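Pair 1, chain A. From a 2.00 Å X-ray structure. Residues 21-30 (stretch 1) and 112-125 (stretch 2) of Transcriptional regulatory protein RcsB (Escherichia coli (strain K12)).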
# COMPACT_ATOMS: atom_id res chain seq x y z
N LYS A 21 3.47 -9.53 4.12
CA LYS A 21 2.74 -10.62 3.56
C LYS A 21 3.54 -11.32 2.48
O LYS A 21 3.59 -12.53 2.42
CB LYS A 21 1.44 -10.12 2.96
CG LYS A 21 0.32 -9.74 3.91
CD LYS A 21 -0.04 -10.84 4.91
CE LYS A 21 0.69 -10.57 6.23
NZ LYS A 21 0.07 -11.38 7.31
N SER A 22 4.25 -10.57 1.68
CA SER A 22 5.05 -11.15 0.64
C SER A 22 6.27 -11.90 1.25
O SER A 22 6.60 -13.05 0.89
CB SER A 22 5.50 -10.08 -0.35
OG SER A 22 6.56 -10.69 -1.09
N LEU A 23 6.95 -11.25 2.17
CA LEU A 23 8.14 -11.83 2.75
C LEU A 23 7.86 -13.04 3.66
O LEU A 23 8.70 -13.95 3.82
CB LEU A 23 8.91 -10.75 3.50
CG LEU A 23 9.43 -9.62 2.57
CD1 LEU A 23 10.32 -8.66 3.35
CD2 LEU A 23 10.20 -10.23 1.45
N GLU A 24 6.65 -13.07 4.22
CA GLU A 24 6.21 -14.26 4.99
C GLU A 24 6.13 -15.48 4.11
O GLU A 24 6.11 -16.56 4.66
CB GLU A 24 4.86 -14.03 5.73
CG GLU A 24 5.11 -13.25 7.03
CD GLU A 24 3.86 -12.69 7.74
OE1 GLU A 24 2.72 -12.96 7.28
OE2 GLU A 24 4.04 -11.97 8.79
N GLN A 25 6.03 -15.34 2.80
CA GLN A 25 6.14 -16.49 1.91
C GLN A 25 7.59 -17.01 1.67
O GLN A 25 7.77 -18.08 1.16
CB GLN A 25 5.43 -16.17 0.59
CG GLN A 25 3.96 -15.83 0.73
CD GLN A 25 3.15 -17.00 1.33
OE1 GLN A 25 2.85 -18.00 0.66
NE2 GLN A 25 2.85 -16.88 2.62
N ILE A 26 8.61 -16.29 2.13
CA ILE A 26 10.01 -16.63 1.87
C ILE A 26 10.66 -17.10 3.13
O ILE A 26 10.89 -16.32 4.06
CB ILE A 26 10.74 -15.41 1.36
CG1 ILE A 26 10.01 -14.95 0.10
CG2 ILE A 26 12.22 -15.73 1.13
CD1 ILE A 26 10.52 -13.62 -0.32
N GLU A 27 10.89 -18.40 3.16
CA GLU A 27 11.39 -19.13 4.32
C GLU A 27 12.65 -18.46 4.86
O GLU A 27 12.77 -18.30 6.04
CB GLU A 27 11.64 -20.66 4.01
CG GLU A 27 12.22 -20.93 2.59
CD GLU A 27 13.21 -22.11 2.43
OE1 GLU A 27 14.21 -21.93 1.66
OE2 GLU A 27 12.99 -23.22 3.01
N TRP A 28 13.55 -18.01 4.00
CA TRP A 28 14.86 -17.61 4.47
C TRP A 28 14.95 -16.12 4.82
O TRP A 28 16.00 -15.66 5.22
CB TRP A 28 15.96 -18.01 3.48
CG TRP A 28 15.62 -17.69 2.10
CD1 TRP A 28 14.92 -18.46 1.24
CD2 TRP A 28 15.96 -16.50 1.40
NE1 TRP A 28 14.78 -17.82 0.04
CE2 TRP A 28 15.41 -16.61 0.11
CE3 TRP A 28 16.69 -15.37 1.72
CZ2 TRP A 28 15.56 -15.63 -0.85
CZ3 TRP A 28 16.83 -14.38 0.76
CH2 TRP A 28 16.26 -14.51 -0.51
N VAL A 29 13.85 -15.40 4.68
CA VAL A 29 13.78 -13.96 5.01
C VAL A 29 12.96 -13.79 6.26
O VAL A 29 11.86 -14.28 6.32
CB VAL A 29 13.14 -13.14 3.85
CG1 VAL A 29 12.88 -11.72 4.27
CG2 VAL A 29 14.06 -13.12 2.65
N ASN A 30 13.51 -13.05 7.23
CA ASN A 30 12.83 -12.72 8.47
C ASN A 30 12.82 -11.22 8.60
O ASN A 30 13.87 -10.57 8.53
CB ASN A 30 13.53 -13.33 9.69
CG ASN A 30 13.54 -14.82 9.61
OD1 ASN A 30 14.59 -15.42 9.42
ND2 ASN A 30 12.37 -15.43 9.65
N ALA A 112 6.70 -3.87 -5.02
CA ALA A 112 7.50 -4.55 -4.01
C ALA A 112 7.14 -5.99 -3.65
O ALA A 112 8.04 -6.81 -3.48
CB ALA A 112 7.59 -3.66 -2.75
N PRO A 113 5.84 -6.35 -3.59
CA PRO A 113 5.58 -7.73 -3.18
C PRO A 113 6.11 -8.76 -4.12
O PRO A 113 6.58 -9.77 -3.63
CB PRO A 113 4.04 -7.83 -3.15
CG PRO A 113 3.57 -6.41 -2.94
CD PRO A 113 4.61 -5.53 -3.62
N THR A 114 6.04 -8.53 -5.43
CA THR A 114 6.71 -9.34 -6.45
C THR A 114 8.23 -9.11 -6.60
O THR A 114 9.03 -10.05 -6.77
CB THR A 114 6.16 -8.98 -7.84
OG1 THR A 114 4.75 -8.86 -7.74
CG2 THR A 114 6.52 -10.06 -8.84
N ASP A 115 8.64 -7.86 -6.57
CA ASP A 115 10.02 -7.55 -6.94
C ASP A 115 10.96 -7.73 -5.81
O ASP A 115 12.12 -8.02 -6.07
CB ASP A 115 10.15 -6.13 -7.48
CG ASP A 115 9.38 -5.91 -8.77
OD1 ASP A 115 9.06 -6.93 -9.45
OD2 ASP A 115 9.05 -4.73 -9.11
N LEU A 116 10.53 -7.53 -4.54
CA LEU A 116 11.48 -7.66 -3.41
C LEU A 116 12.11 -9.00 -3.25
O LEU A 116 13.29 -9.07 -2.89
CB LEU A 116 10.90 -7.36 -2.04
CG LEU A 116 10.93 -5.92 -1.58
CD1 LEU A 116 10.21 -5.90 -0.25
CD2 LEU A 116 12.35 -5.37 -1.45
N PRO A 117 11.32 -10.07 -3.42
CA PRO A 117 11.94 -11.36 -3.30
C PRO A 117 13.07 -11.53 -4.32
O PRO A 117 14.13 -12.11 -3.99
CB PRO A 117 10.75 -12.33 -3.51
CG PRO A 117 9.58 -11.51 -2.95
CD PRO A 117 9.86 -10.16 -3.47
N LYS A 118 12.91 -10.94 -5.49
CA LYS A 118 13.90 -11.07 -6.51
C LYS A 118 15.09 -10.19 -6.13
O LYS A 118 16.25 -10.60 -6.32
CB LYS A 118 13.37 -10.62 -7.89
CG LYS A 118 12.12 -11.32 -8.44
CD LYS A 118 11.71 -10.53 -9.69
CE LYS A 118 10.55 -11.12 -10.46
NZ LYS A 118 10.79 -10.96 -11.93
N ALA A 119 14.83 -8.98 -5.60
CA ALA A 119 15.94 -8.12 -5.18
C ALA A 119 16.77 -8.75 -4.03
O ALA A 119 18.03 -8.70 -4.01
CB ALA A 119 15.39 -6.75 -4.78
N LEU A 120 16.07 -9.35 -3.09
CA LEU A 120 16.72 -10.01 -1.97
C LEU A 120 17.53 -11.26 -2.41
O LEU A 120 18.60 -11.49 -1.87
CB LEU A 120 15.71 -10.40 -0.90
CG LEU A 120 15.05 -9.22 -0.18
CD1 LEU A 120 14.09 -9.78 0.85
CD2 LEU A 120 16.07 -8.35 0.49
N ALA A 121 17.02 -12.05 -3.35
CA ALA A 121 17.83 -13.16 -3.97
C ALA A 121 19.10 -12.65 -4.63
O ALA A 121 20.16 -13.24 -4.50
CB ALA A 121 17.01 -13.92 -4.99
N ALA A 122 18.98 -11.53 -5.35
CA ALA A 122 20.15 -10.90 -5.98
C ALA A 122 21.17 -10.51 -4.93
O ALA A 122 22.40 -10.79 -5.07
CB ALA A 122 19.75 -9.67 -6.79
N LEU A 123 20.69 -9.79 -3.91
CA LEU A 123 21.55 -9.42 -2.78
C LEU A 123 22.28 -10.60 -2.16
O LEU A 123 23.49 -10.50 -1.81
CB LEU A 123 20.78 -8.73 -1.68
CG LEU A 123 20.87 -7.21 -1.80
CD1 LEU A 123 20.39 -6.66 -3.15
CD2 LEU A 123 20.15 -6.52 -0.62
N GLN A 124 21.54 -11.67 -1.95
CA GLN A 124 22.17 -12.90 -1.47
C GLN A 124 23.33 -13.41 -2.34
O GLN A 124 24.18 -14.06 -1.83
CB GLN A 124 21.16 -14.02 -1.36
CG GLN A 124 20.58 -14.10 0.00
CD GLN A 124 20.39 -15.49 0.50
OE1 GLN A 124 20.23 -16.43 -0.29
NE2 GLN A 124 20.31 -15.62 1.81
N LYS A 125 23.35 -13.13 -3.63
CA LYS A 125 24.43 -13.51 -4.48
C LYS A 125 25.51 -12.44 -4.57
O LYS A 125 26.33 -12.49 -5.47
CB LYS A 125 23.83 -13.83 -5.86
CG LYS A 125 22.89 -15.02 -5.73
CD LYS A 125 22.45 -15.60 -7.06
CE LYS A 125 21.30 -14.80 -7.66
NZ LYS A 125 20.76 -15.32 -8.97

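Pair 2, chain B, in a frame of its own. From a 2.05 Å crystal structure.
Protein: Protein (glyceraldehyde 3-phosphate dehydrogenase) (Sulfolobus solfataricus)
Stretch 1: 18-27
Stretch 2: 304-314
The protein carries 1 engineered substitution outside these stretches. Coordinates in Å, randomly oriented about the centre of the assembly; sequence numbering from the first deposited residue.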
# COMPACT_ATOMS: atom_id res chain seq x y z
N ASP B 18 -3.79 11.53 12.06
CA ASP B 18 -2.58 11.96 11.41
C ASP B 18 -2.71 13.32 10.71
O ASP B 18 -1.76 14.12 10.79
CB ASP B 18 -2.05 10.93 10.43
CG ASP B 18 -1.35 9.75 11.07
OD1 ASP B 18 -1.19 9.71 12.31
OD2 ASP B 18 -0.96 8.84 10.32
N ALA B 19 -3.85 13.61 10.09
CA ALA B 19 -4.03 14.93 9.47
C ALA B 19 -4.09 16.06 10.50
O ALA B 19 -3.61 17.17 10.22
CB ALA B 19 -5.27 15.00 8.57
N ILE B 20 -4.67 15.79 11.65
CA ILE B 20 -4.78 16.75 12.74
C ILE B 20 -3.37 17.12 13.25
O ILE B 20 -3.04 18.30 13.37
CB ILE B 20 -5.58 16.15 13.89
CG1 ILE B 20 -7.07 16.10 13.49
CG2 ILE B 20 -5.42 16.93 15.21
CD1 ILE B 20 -7.86 15.21 14.42
N ILE B 21 -2.52 16.09 13.32
CA ILE B 21 -1.13 16.26 13.67
C ILE B 21 -0.44 17.17 12.68
O ILE B 21 0.34 18.05 13.10
CB ILE B 21 -0.37 14.93 13.80
CG1 ILE B 21 -1.00 14.11 14.92
CG2 ILE B 21 1.11 15.20 14.10
CD1 ILE B 21 -0.45 12.72 15.16
N LYS B 22 -0.76 17.09 11.40
CA LYS B 22 -0.12 17.93 10.41
C LYS B 22 -0.68 19.35 10.34
O LYS B 22 -0.10 20.15 9.60
CB LYS B 22 -0.19 17.28 9.02
CG LYS B 22 0.54 15.94 8.99
CD LYS B 22 0.49 15.38 7.57
CE LYS B 22 1.37 14.14 7.45
NZ LYS B 22 1.42 13.69 6.04
N GLN B 23 -1.74 19.69 11.03
CA GLN B 23 -2.28 21.05 10.90
C GLN B 23 -1.50 22.00 11.82
O GLN B 23 -1.21 21.61 12.96
CB GLN B 23 -3.75 21.06 11.28
CG GLN B 23 -4.69 20.31 10.33
CD GLN B 23 -4.38 20.48 8.88
OE1 GLN B 23 -4.58 21.54 8.27
NE2 GLN B 23 -3.82 19.42 8.26
N PRO B 24 -1.22 23.21 11.38
CA PRO B 24 -0.51 24.19 12.21
C PRO B 24 -1.36 24.74 13.34
O PRO B 24 -0.81 25.23 14.34
CB PRO B 24 -0.16 25.31 11.23
CG PRO B 24 -1.21 25.21 10.17
CD PRO B 24 -1.49 23.73 10.03
N ASP B 25 -2.68 24.71 13.22
CA ASP B 25 -3.56 25.32 14.21
C ASP B 25 -4.35 24.35 15.02
O ASP B 25 -5.36 24.67 15.69
CB ASP B 25 -4.53 26.31 13.50
CG ASP B 25 -5.37 25.60 12.42
OD1 ASP B 25 -4.95 24.55 11.90
OD2 ASP B 25 -6.44 26.11 12.08
N MET B 26 -3.96 23.06 14.96
CA MET B 26 -4.67 22.07 15.75
C MET B 26 -3.68 21.20 16.53
O MET B 26 -2.57 20.97 16.05
CB MET B 26 -5.45 21.15 14.77
CG MET B 26 -6.46 21.88 13.92
SD MET B 26 -7.56 20.72 13.00
CE MET B 26 -8.41 21.87 11.96
N LYS B 27 -4.15 20.59 17.59
CA LYS B 27 -3.31 19.60 18.27
C LYS B 27 -4.19 18.39 18.58
O LYS B 27 -5.32 18.54 19.05
CB LYS B 27 -2.60 20.14 19.49
CG LYS B 27 -3.20 20.01 20.86
CD LYS B 27 -2.54 20.96 21.85
CE LYS B 27 -2.82 20.60 23.29
NZ LYS B 27 -2.43 21.69 24.24
N VAL B 304 -12.47 11.45 2.55
CA VAL B 304 -13.08 12.36 3.51
C VAL B 304 -12.10 12.96 4.51
O VAL B 304 -12.53 13.81 5.31
CB VAL B 304 -14.30 11.82 4.24
CG1 VAL B 304 -15.42 11.47 3.26
CG2 VAL B 304 -14.02 10.64 5.16
N VAL B 305 -10.86 12.55 4.53
CA VAL B 305 -9.88 13.11 5.48
C VAL B 305 -9.75 14.61 5.41
O VAL B 305 -10.05 15.25 6.43
CB VAL B 305 -8.55 12.35 5.34
CG1 VAL B 305 -7.44 12.92 6.21
CG2 VAL B 305 -8.85 10.89 5.77
N PRO B 306 -9.43 15.25 4.29
CA PRO B 306 -9.35 16.68 4.18
C PRO B 306 -10.67 17.36 4.49
O PRO B 306 -10.69 18.41 5.18
CB PRO B 306 -8.81 16.97 2.80
CG PRO B 306 -9.16 15.74 2.01
CD PRO B 306 -9.16 14.59 2.98
N GLU B 307 -11.82 16.76 4.17
CA GLU B 307 -13.13 17.26 4.48
C GLU B 307 -13.35 17.39 5.98
O GLU B 307 -13.91 18.38 6.46
CB GLU B 307 -14.26 16.36 3.89
CG GLU B 307 -14.12 16.15 2.38
CD GLU B 307 -14.13 17.43 1.58
OE1 GLU B 307 -14.77 18.38 2.05
OE2 GLU B 307 -13.44 17.55 0.53
N ASN B 308 -12.87 16.42 6.76
CA ASN B 308 -13.03 16.48 8.21
C ASN B 308 -12.18 17.62 8.79
O ASN B 308 -12.62 18.29 9.75
CB ASN B 308 -12.67 15.15 8.86
CG ASN B 308 -13.80 14.15 8.96
OD1 ASN B 308 -14.58 14.16 9.91
ND2 ASN B 308 -13.92 13.28 7.96
N ILE B 309 -11.01 17.87 8.20
CA ILE B 309 -10.18 18.99 8.67
C ILE B 309 -10.87 20.32 8.43
O ILE B 309 -11.02 21.17 9.34
CB ILE B 309 -8.78 18.95 8.06
CG1 ILE B 309 -8.03 17.67 8.39
CG2 ILE B 309 -7.98 20.18 8.57
CD1 ILE B 309 -8.01 17.30 9.87
N ASP B 310 -11.44 20.54 7.24
CA ASP B 310 -12.18 21.78 6.99
C ASP B 310 -13.40 21.93 7.85
O ASP B 310 -13.76 23.06 8.28
CB ASP B 310 -12.53 21.88 5.50
CG ASP B 310 -11.31 22.00 4.63
OD1 ASP B 310 -10.36 22.70 5.06
OD2 ASP B 310 -11.28 21.43 3.51
N ALA B 311 -14.10 20.82 8.11
CA ALA B 311 -15.29 20.83 8.92
C ALA B 311 -14.94 21.36 10.33
O ALA B 311 -15.77 22.04 10.92
CB ALA B 311 -16.00 19.49 9.02
N ILE B 312 -13.80 20.95 10.86
CA ILE B 312 -13.37 21.46 12.17
C ILE B 312 -13.29 22.98 12.08
O ILE B 312 -13.86 23.70 12.89
CB ILE B 312 -12.01 20.89 12.58
CG1 ILE B 312 -12.16 19.42 13.00
CG2 ILE B 312 -11.41 21.71 13.72
CD1 ILE B 312 -10.88 18.59 12.95
N ARG B 313 -12.65 23.49 11.04
CA ARG B 313 -12.51 24.93 10.89
C ARG B 313 -13.83 25.64 10.72
O ARG B 313 -14.01 26.70 11.35
CB ARG B 313 -11.52 25.25 9.75
CG ARG B 313 -10.14 24.70 10.05
CD ARG B 313 -9.03 25.67 9.63
NE ARG B 313 -7.72 25.06 9.88
CZ ARG B 313 -7.11 24.21 9.06
NH1 ARG B 313 -7.66 23.84 7.89
NH2 ARG B 313 -5.93 23.74 9.46
N ALA B 314 -14.79 25.07 9.95
CA ALA B 314 -16.09 25.68 9.82
C ALA B 314 -16.85 25.75 11.14
O ALA B 314 -17.32 26.80 11.59
CB ALA B 314 -16.96 24.92 8.82

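Pair 1 and pair 2 use one backbone design: the last turn of a helix, a short loop and the start of a strand, packed against a second helix distant in sequence. Fourteen central residues superpose with an RMSD of 0.9 Å. The buried areas are also close, 430 Å² in pair 1 and 393 Å² in pair 2, yet the side chains that fill the space differ at every matched inward position.

A small residue points into the first contact in both pairs, S22(A) and its match A19(B), each with CB toward the partner helix; the close approach is found in pair 1. The serine lies where the two stretches approach closely, its CA 5.2 Å from the CA of P113(A), and S22(A) OG donates a hydrogen bond of 2.7 Å to P113(A) O. That carbonyl is available because the kinked helix has no N-H at P117(A) to bond back to it. In pair 2 the matched CA atoms, of A19(B) and V305(B), stand 7.3 Å apart, and the contact is purely apolar: A19(B) CB lies 3.8 Å from both V305(B) CG1 and I309(B) CD1.

Next come L23(A) and I20(B), each with CB sideways. L23(A) CD2 reaches L120(A) CD1 at 4.0 Å, whereas I20(B) CG1 meets I309(B) CD1 at 3.9 Å, about one helical turn earlier in the matched register.

I26(A) and Q23(B) both aim at the matched P117(A) and I309(B). I26(A) CD1 packs on P117(A) CB at 3.4 Å. Q23(B) lays its CD 3.6 Å from I309(B) CG2, and its polar end is busy: Q23(B) NE2 donates to A19(B) O at 3.0 Å within its own stretch, and Q23(B) OE1 accepts from R313(B) NH2 at 2.8 Å.

The sharpest divergence is at W28(A) and D25(B). The indole covers space beside a small residue, W28(A) CH2 lying 3.8 Å from A121(A) N near the ring plane, with Q124(A) OE1 over one face. At the position of A121(A), pair 2 has R313(B), and the short aspartate answers with a two-pronged salt bridge: R313(B) NH2 to D25(B) OD1 and R313(B) NE to D25(B) OD2, both 2.8 Å. A large ring sets its edge against a small residue in pair 1; a long side chain meets a short one in pair 2.

Finally, V29(A) CG2 touches L120(A) CD1 at 3.8 Å, while the longer M26(B) places CE 3.5 Å from I312(B) CG2 and over one face of the R313(B) guanidinium. L120(A) and I312(B) thus fill the same inward place, their side-chain centres 0.4 Å apart after superposition.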